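Local coordinates for Lmo0651 protein (Listeria monocytogenes serovar 1/2a, PDB 6EP3), which probably binds DNA as a GntR-family transcription factor and controls expression of the Agr system, mediating virulence, at residues Ile20-Glu33 with Ile59-Asp72. Residues are numbered along the deposited sequence; the frame is centred on the assembly and turned at random.
Sequences IKNGELVPNEHLAE and IVSYHENSGAVLND
H30 forms a single bridge with V69, and around it three backbone hydrogen bonds lay residues 28-31 along strand 67-70: N28 N to L70 O (2.6 Å), L70 N to E29 O (3.2 Å) and L31 N to A68 O (2.9 Å). The last meets its acceptor nearly end-on, with a C=O...N angle of 160°. A type II turn from V26 to E29, closed by E29 N to V26 O, brings the chain in, and E29 OE1 accepts from V26 N as a second link across it. Strand 67-70 pairs antiparallel with strand 60-63 on its other edge, so this segment borders the two-stranded wing of the winged helix-turn-helix domain, as expected for a GntR regulator. L70 makes the largest apolar contribution. With its CG anti to the backbone N (chi1 168°), the isobutyl group reaches I20 tip to tip, CD1 lying 3.7 Å from I20 CG2, while CD2 rests against the carbonyl oxygens of L25 and V26. Further along, L31 lays CD2 over the strand backbone, 3.2 Å from A68 O, and the same methyl touches V60 CG1 and A68 CB. The H30 and V69 side chains run side by side, and the imidazole turns an edge to S66, its CD2 3.5 Å from S66 CB. At the far end P27 packs its CB on D72 CA (3.7 Å); the D72 carboxylate is engaged by R79 in a salt bridge. E33, whose OE2 approaches A68 CB, pairs through OE1 with R44, at the start of helix 44-56.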
ATOM      1  N   ILE B  20     -11.721 -12.131  13.441  1.00 77.99           N
ATOM      2  CA  ILE B  20     -10.382 -12.310  12.907  1.00 73.29           C
ATOM      3  C   ILE B  20      -9.346 -12.112  14.001  1.00 75.42           C
ATOM      4  O   ILE B  20      -8.284 -12.747  13.980  1.00 73.98           O
ATOM      5  CB  ILE B  20     -10.149 -11.345  11.732  1.00 73.67           C
ATOM      6  CG1 ILE B  20     -11.292 -11.453  10.719  1.00 74.18           C
ATOM      7  CG2 ILE B  20      -8.812 -11.621  11.065  1.00 78.69           C
ATOM      8  CD1 ILE B  20     -11.571 -12.865  10.254  1.00 76.09           C
ATOM      9  N   LYS B  21      -9.638 -11.266  14.987  1.00 73.75           N
ATOM     10  CA  LYS B  21      -8.627 -10.933  15.981  1.00 71.80           C
ATOM     11  C   LYS B  21      -8.606 -11.916  17.144  1.00 76.59           C
ATOM     12  O   LYS B  21      -7.530 -12.355  17.560  1.00 85.62           O
ATOM     13  CB  LYS B  21      -8.848  -9.504  16.482  1.00 71.03           C
ATOM     14  CG  LYS B  21      -8.617  -8.462  15.391  1.00 77.87           C
ATOM     15  CD  LYS B  21      -8.800  -7.026  15.862  1.00 79.08           C
ATOM     16  CE  LYS B  21      -9.490  -6.930  17.205  1.00 82.90           C
ATOM     17  NZ  LYS B  21      -9.587  -5.510  17.643  1.00 82.20           N
ATOM     18  N   ASN B  22      -9.773 -12.285  17.676  1.00 76.44           N
ATOM     19  CA  ASN B  22      -9.812 -13.246  18.771  1.00 84.85           C
ATOM     20  C   ASN B  22      -9.467 -14.663  18.326  1.00 92.58           C
ATOM     21  O   ASN B  22      -9.233 -15.522  19.182  1.00100.69           O
ATOM     22  CB  ASN B  22     -11.183 -13.215  19.452  1.00 86.42           C
ATOM     23  CG  ASN B  22     -12.310 -13.666  18.542  1.00 96.38           C
ATOM     24  OD1 ASN B  22     -12.097 -14.005  17.378  1.00105.60           O
ATOM     25  ND2 ASN B  22     -13.526 -13.660  19.073  1.00 97.77           N
ATOM     26  N   GLY B  23      -9.438 -14.926  17.024  1.00 86.85           N
ATOM     27  CA  GLY B  23      -9.029 -16.213  16.507  1.00 81.85           C
ATOM     28  C   GLY B  23     -10.140 -17.189  16.199  1.00 84.20           C
ATOM     29  O   GLY B  23      -9.851 -18.365  15.946  1.00 83.13           O
ATOM     30  N   GLU B  24     -11.400 -16.744  16.192  1.00 84.82           N
ATOM     31  CA  GLU B  24     -12.478 -17.654  15.832  1.00 84.18           C
ATOM     32  C   GLU B  24     -12.447 -18.008  14.351  1.00 91.73           C
ATOM     33  O   GLU B  24     -13.029 -19.026  13.958  1.00 99.52           O
ATOM     34  CB  GLU B  24     -13.835 -17.052  16.207  1.00 87.00           C
ATOM     35  CG  GLU B  24     -14.048 -16.915  17.709  1.00 93.83           C
ATOM     36  CD  GLU B  24     -15.250 -16.060  18.065  1.00 98.74           C
ATOM     37  OE1 GLU B  24     -15.448 -15.789  19.268  1.00101.00           O
ATOM     38  OE2 GLU B  24     -15.996 -15.655  17.148  1.00100.37           O
ATOM     39  N   LEU B  25     -11.783 -17.197  13.528  1.00 92.50           N
ATOM     40  CA  LEU B  25     -11.503 -17.532  12.137  1.00 90.26           C
ATOM     41  C   LEU B  25      -9.992 -17.557  11.963  1.00 89.13           C
ATOM     42  O   LEU B  25      -9.329 -16.530  12.143  1.00 92.38           O
ATOM     43  CB  LEU B  25     -12.145 -16.518  11.185  1.00 87.94           C
ATOM     44  CG  LEU B  25     -13.640 -16.260  11.375  1.00 87.46           C
ATOM     45  CD1 LEU B  25     -14.202 -15.453  10.225  1.00 84.18           C
ATOM     46  CD2 LEU B  25     -14.385 -17.589  11.482  1.00 87.07           C
ATOM     47  N   VAL B  26      -9.456 -18.725  11.622  1.00 87.25           N
ATOM     48  CA  VAL B  26      -8.013 -18.945  11.539  1.00 88.10           C
ATOM     49  C   VAL B  26      -7.581 -18.578  10.121  1.00 88.59           C
ATOM     50  O   VAL B  26      -8.398 -18.671   9.192  1.00 89.36           O
ATOM     51  CB  VAL B  26      -7.649 -20.389  11.928  1.00 91.91           C
ATOM     52  CG1 VAL B  26      -8.031 -21.373  10.830  1.00 92.19           C
ATOM     53  CG2 VAL B  26      -6.191 -20.511  12.364  1.00 92.13           C
ATOM     54  N   PRO B  27      -6.344 -18.130   9.900  1.00 84.68           N
ATOM     55  CA  PRO B  27      -5.892 -17.884   8.527  1.00 87.45           C
ATOM     56  C   PRO B  27      -6.090 -19.088   7.615  1.00 95.23           C
ATOM     57  O   PRO B  27      -6.133 -20.238   8.058  1.00100.35           O
ATOM     58  CB  PRO B  27      -4.408 -17.559   8.700  1.00 91.23           C
ATOM     59  CG  PRO B  27      -4.337 -16.920  10.037  1.00 89.34           C
ATOM     60  CD  PRO B  27      -5.390 -17.591  10.888  1.00 84.07           C
ATOM     61  N   ASN B  28      -6.230 -18.789   6.321  1.00 96.87           N
ATOM     62  CA  ASN B  28      -6.460 -19.735   5.231  1.00 92.68           C
ATOM     63  C   ASN B  28      -7.808 -20.435   5.319  1.00 92.70           C
ATOM     64  O   ASN B  28      -8.049 -21.391   4.574  1.00 93.70           O
ATOM     65  CB  ASN B  28      -5.344 -20.779   5.135  1.00 91.75           C
ATOM     66  CG  ASN B  28      -3.980 -20.150   4.983  1.00100.92           C
ATOM     67  OD1 ASN B  28      -3.047 -20.475   5.717  1.00110.30           O
ATOM     68  ND2 ASN B  28      -3.856 -19.235   4.028  1.00 96.50           N
ATOM     69  N   GLU B  29      -8.701 -19.984   6.194  1.00 96.16           N
ATOM     70  CA  GLU B  29     -10.043 -20.538   6.277  1.00102.68           C
ATOM     71  C   GLU B  29     -10.966 -19.820   5.302  1.00101.28           C
ATOM     72  O   GLU B  29     -10.901 -18.596   5.151  1.00 92.12           O
ATOM     73  CB  GLU B  29     -10.582 -20.427   7.704  1.00105.88           C
ATOM     74  CG  GLU B  29     -12.063 -20.722   7.845  1.00110.29           C
ATOM     75  CD  GLU B  29     -12.568 -20.488   9.253  1.00116.45           C
ATOM     76  OE1 GLU B  29     -11.764 -20.069  10.111  1.00117.71           O
ATOM     77  OE2 GLU B  29     -13.770 -20.723   9.501  1.00118.75           O
ATOM     78  N   HIS B  30     -11.813 -20.592   4.625  1.00107.18           N
ATOM     79  CA  HIS B  30     -12.804 -20.031   3.716  1.00102.27           C
ATOM     80  C   HIS B  30     -13.955 -19.457   4.531  1.00 93.15           C
ATOM     81  O   HIS B  30     -14.563 -20.166   5.340  1.00 93.84           O
ATOM     82  CB  HIS B  30     -13.306 -21.100   2.747  1.00107.66           C
ATOM     83  CG  HIS B  30     -12.212 -21.871   2.075  1.00114.33           C
ATOM     84  ND1 HIS B  30     -11.516 -22.881   2.705  1.00116.10           N
ATOM     85  CD2 HIS B  30     -11.695 -21.780   0.828  1.00115.14           C
ATOM     86  CE1 HIS B  30     -10.617 -23.378   1.875  1.00116.18           C
ATOM     87  NE2 HIS B  30     -10.705 -22.727   0.728  1.00114.69           N
ATOM     88  N   LEU B  31     -14.251 -18.177   4.324  1.00 88.47           N
ATOM     89  CA  LEU B  31     -15.322 -17.523   5.067  1.00 85.11           C
ATOM     90  C   LEU B  31     -16.671 -18.096   4.649  1.00 89.00           C
ATOM     91  O   LEU B  31     -17.036 -18.050   3.470  1.00 89.84           O
ATOM     92  CB  LEU B  31     -15.284 -16.013   4.843  1.00 75.74           C
ATOM     93  CG  LEU B  31     -14.111 -15.225   5.436  1.00 76.46           C
ATOM     94  CD1 LEU B  31     -13.701 -15.804   6.778  1.00 77.39           C
ATOM     95  CD2 LEU B  31     -12.922 -15.163   4.489  1.00 78.71           C
ATOM     96  N   ALA B  32     -17.408 -18.641   5.616  1.00 91.00           N
ATOM     97  CA  ALA B  32     -18.752 -19.164   5.369  1.00 97.58           C
ATOM     98  C   ALA B  32     -19.728 -17.999   5.437  1.00101.11           C
ATOM     99  O   ALA B  32     -20.343 -17.732   6.470  1.00103.36           O
ATOM    100  CB  ALA B  32     -19.102 -20.250   6.378  1.00 96.57           C
ATOM    101  N   GLU B  33     -19.877 -17.303   4.305  1.00 99.81           N
ATOM    102  CA  GLU B  33     -20.696 -16.096   4.262  1.00101.05           C
ATOM    103  C   GLU B  33     -22.132 -16.376   4.676  1.00104.84           C
ATOM    104  O   GLU B  33     -22.784 -15.519   5.283  1.00102.97           O
ATOM    105  CB  GLU B  33     -20.643 -15.485   2.862  1.00101.10           C
ATOM    106  CG  GLU B  33     -19.230 -15.164   2.413  1.00105.25           C
ATOM    107  CD  GLU B  33     -19.183 -14.359   1.132  1.00106.63           C
ATOM    108  OE1 GLU B  33     -20.251 -13.893   0.680  1.00107.77           O
ATOM    109  OE2 GLU B  33     -18.074 -14.186   0.584  1.00102.13           O
ATOM    110  N   ILE B  59      -6.797  -8.002   4.216  1.00 76.92           N
ATOM    111  CA  ILE B  59      -7.051  -8.941   5.301  1.00 72.90           C
ATOM    112  C   ILE B  59      -7.702 -10.213   4.776  1.00 77.71           C
ATOM    113  O   ILE B  59      -7.435 -11.310   5.286  1.00 81.25           O
ATOM    114  CB  ILE B  59      -7.910  -8.260   6.383  1.00 72.65           C
ATOM    115  CG1 ILE B  59      -7.218  -6.988   6.880  1.00 71.99           C
ATOM    116  CG2 ILE B  59      -8.214  -9.217   7.528  1.00 64.18           C
ATOM    117  CD1 ILE B  59      -8.021  -6.204   7.900  1.00 76.17           C
ATOM    118  N   VAL B  60      -8.529 -10.100   3.741  1.00 71.66           N
ATOM    119  CA  VAL B  60      -9.189 -11.243   3.131  1.00 69.39           C
ATOM    120  C   VAL B  60      -8.797 -11.285   1.665  1.00 74.01           C
ATOM    121  O   VAL B  60      -8.676 -10.240   1.015  1.00 74.41           O
ATOM    122  CB  VAL B  60     -10.722 -11.157   3.296  1.00 71.97           C
ATOM    123  CG1 VAL B  60     -11.434 -12.124   2.352  1.00 68.93           C
ATOM    124  CG2 VAL B  60     -11.117 -11.414   4.742  1.00 72.06           C
ATOM    125  N   SER B  61      -8.583 -12.495   1.151  1.00 81.63           N
ATOM    126  CA  SER B  61      -8.257 -12.722  -0.250  1.00 82.45           C
ATOM    127  C   SER B  61      -9.342 -13.601  -0.850  1.00 87.68           C
ATOM    128  O   SER B  61      -9.623 -14.685  -0.327  1.00 87.74           O
ATOM    129  CB  SER B  61      -6.884 -13.383  -0.410  1.00 84.65           C
ATOM    130  OG  SER B  61      -5.838 -12.453  -0.203  1.00 91.71           O
ATOM    131  N   TYR B  62      -9.958 -13.131  -1.933  1.00 99.32           N
ATOM    132  CA  TYR B  62     -10.928 -13.934  -2.658  1.00111.29           C
ATOM    133  C   TYR B  62     -10.227 -14.653  -3.803  1.00117.06           C
ATOM    134  O   TYR B  62      -9.446 -14.043  -4.539  1.00116.27           O
ATOM    135  CB  TYR B  62     -12.073 -13.073  -3.192  1.00119.12           C
ATOM    136  CG  TYR B  62     -12.765 -13.670  -4.401  1.00128.45           C
ATOM    137  CD1 TYR B  62     -12.391 -13.318  -5.695  1.00133.79           C
ATOM    138  CD2 TYR B  62     -13.776 -14.609  -4.245  1.00132.24           C
ATOM    139  CE1 TYR B  62     -13.020 -13.872  -6.796  1.00136.01           C
ATOM    140  CE2 TYR B  62     -14.410 -15.167  -5.337  1.00136.22           C
ATOM    141  CZ  TYR B  62     -14.030 -14.796  -6.610  1.00137.38           C
ATOM    142  OH  TYR B  62     -14.658 -15.352  -7.701  1.00138.38           O
ATOM    143  N   HIS B  63     -10.520 -15.942  -3.949  1.00127.26           N
ATOM    144  CA  HIS B  63      -9.960 -16.756  -5.014  1.00136.51           C
ATOM    145  C   HIS B  63     -11.073 -17.178  -5.964  1.00150.20           C
ATOM    146  O   HIS B  63     -12.195 -17.464  -5.534  1.00151.57           O
ATOM    147  CB  HIS B  63      -9.264 -17.990  -4.440  1.00130.87           C
ATOM    148  CG  HIS B  63      -7.974 -17.692  -3.742  1.00125.77           C
ATOM    149  ND1 HIS B  63      -7.325 -18.617  -2.954  1.00125.03           N
ATOM    150  CD2 HIS B  63      -7.218 -16.570  -3.707  1.00124.36           C
ATOM    151  CE1 HIS B  63      -6.222 -18.079  -2.466  1.00123.79           C
ATOM    152  NE2 HIS B  63      -6.133 -16.838  -2.908  1.00124.13           N
ATOM    153  N   GLU B  64     -10.758 -17.212  -7.261  1.00152.94           N
ATOM    154  CA  GLU B  64     -11.742 -17.642  -8.248  1.00157.79           C
ATOM    155  C   GLU B  64     -12.161 -19.091  -8.044  1.00155.99           C
ATOM    156  O   GLU B  64     -13.226 -19.493  -8.524  1.00158.24           O
ATOM    157  CB  GLU B  64     -11.184 -17.446  -9.661  1.00162.05           C
ATOM    158  CG  GLU B  64     -12.218 -17.556 -10.777  1.00164.08           C
ATOM    159  CD  GLU B  64     -12.120 -18.864 -11.543  1.00164.62           C
ATOM    160  OE1 GLU B  64     -12.499 -18.891 -12.733  1.00164.11           O
ATOM    161  OE2 GLU B  64     -11.660 -19.866 -10.955  1.00165.97           O
ATOM    162  N   ASN B  65     -11.363 -19.878  -7.322  1.00150.63           N
ATOM    163  CA  ASN B  65     -11.578 -21.312  -7.208  1.00147.21           C
ATOM    164  C   ASN B  65     -12.198 -21.747  -5.886  1.00142.26           C
ATOM    165  O   ASN B  65     -12.505 -22.934  -5.733  1.00142.81           O
ATOM    166  CB  ASN B  65     -10.251 -22.057  -7.405  1.00151.35           C
ATOM    167  CG  ASN B  65      -9.108 -21.431  -6.624  1.00151.38           C
ATOM    168  OD1 ASN B  65      -8.953 -20.210  -6.600  1.00148.52           O
ATOM    169  ND2 ASN B  65      -8.304 -22.267  -5.977  1.00152.50           N
ATOM    170  N   SER B  66     -12.398 -20.838  -4.933  1.00138.28           N
ATOM    171  CA  SER B  66     -12.869 -21.258  -3.617  1.00132.56           C
ATOM    172  C   SER B  66     -13.939 -20.339  -3.040  1.00129.90           C
ATOM    173  O   SER B  66     -14.944 -20.810  -2.501  1.00134.80           O
ATOM    174  CB  SER B  66     -11.694 -21.345  -2.641  1.00128.31           C
ATOM    175  OG  SER B  66     -10.778 -20.284  -2.848  1.00124.41           O
ATOM    176  N   GLY B  67     -13.732 -19.029  -3.148  1.00119.68           N
ATOM    177  CA  GLY B  67     -14.490 -18.057  -2.393  1.00116.46           C
ATOM    178  C   GLY B  67     -13.540 -17.093  -1.727  1.00112.99           C
ATOM    179  O   GLY B  67     -12.408 -16.899  -2.180  1.00116.66           O
ATOM    180  N   ALA B  68     -14.002 -16.457  -0.651  1.00 98.09           N
ATOM    181  CA  ALA B  68     -13.158 -15.535   0.092  1.00 88.14           C
ATOM    182  C   ALA B  68     -12.384 -16.311   1.150  1.00 85.76           C
ATOM    183  O   ALA B  68     -12.965 -17.099   1.904  1.00 84.25           O
ATOM    184  CB  ALA B  68     -13.993 -14.433   0.746  1.00 80.27           C
ATOM    185  N   VAL B  69     -11.073 -16.087   1.195  1.00 83.80           N
ATOM    186  CA  VAL B  69     -10.181 -16.750   2.136  1.00 83.62           C
ATOM    187  C   VAL B  69      -9.534 -15.687   3.012  1.00 81.92           C
ATOM    188  O   VAL B  69      -9.252 -14.574   2.559  1.00 86.15           O
ATOM    189  CB  VAL B  69      -9.105 -17.597   1.423  1.00 84.53           C
ATOM    190  CG1 VAL B  69      -8.481 -18.595   2.390  1.00 84.82           C
ATOM    191  CG2 VAL B  69      -9.703 -18.310   0.216  1.00 86.59           C
ATOM    192  N   LEU B  70      -9.283 -16.037   4.268  1.00 77.09           N
ATOM    193  CA  LEU B  70      -8.713 -15.105   5.230  1.00 75.60           C
ATOM    194  C   LEU B  70      -7.203 -15.291   5.276  1.00 80.15           C
ATOM    195  O   LEU B  70      -6.711 -16.424   5.336  1.00 76.97           O
ATOM    196  CB  LEU B  70      -9.321 -15.304   6.619  1.00 74.91           C
ATOM    197  CG  LEU B  70      -8.588 -14.570   7.746  1.00 80.26           C
ATOM    198  CD1 LEU B  70      -8.940 -13.089   7.712  1.00 84.34           C
ATOM    199  CD2 LEU B  70      -8.935 -15.176   9.096  1.00 81.56           C
ATOM    200  N   ASN B  71      -6.475 -14.181   5.237  1.00 76.28           N
ATOM    201  CA  ASN B  71      -5.023 -14.198   5.160  1.00 66.91           C
ATOM    202  C   ASN B  71      -4.403 -14.274   6.552  1.00 68.58           C
ATOM    203  O   ASN B  71      -5.071 -14.100   7.574  1.00 71.55           O
ATOM    204  CB  ASN B  71      -4.512 -12.963   4.418  1.00 70.70           C
ATOM    205  CG  ASN B  71      -4.954 -12.931   2.971  1.00 80.10           C
ATOM    206  OD1 ASN B  71      -5.013 -13.964   2.305  1.00 89.55           O
ATOM    207  ND2 ASN B  71      -5.273 -11.740   2.478  1.00 76.29           N
ATOM    208  N   ASP B  72      -3.106 -14.574   6.580  1.00 72.48           N
ATOM    209  CA  ASP B  72      -2.328 -14.602   7.817  1.00 74.57           C
ATOM    210  C   ASP B  72      -2.054 -13.160   8.223  1.00 76.51           C
ATOM    211  O   ASP B  72      -1.130 -12.523   7.715  1.00 81.83           O
ATOM    212  CB  ASP B  72      -1.035 -15.385   7.627  1.00 73.63           C
ATOM    213  CG  ASP B  72      -0.337 -15.685   8.941  1.00 80.99           C
ATOM    214  OD1 ASP B  72      -0.851 -15.272  10.002  1.00 88.57           O
ATOM    215  OD2 ASP B  72       0.731 -16.333   8.911  1.00 83.01           O
TER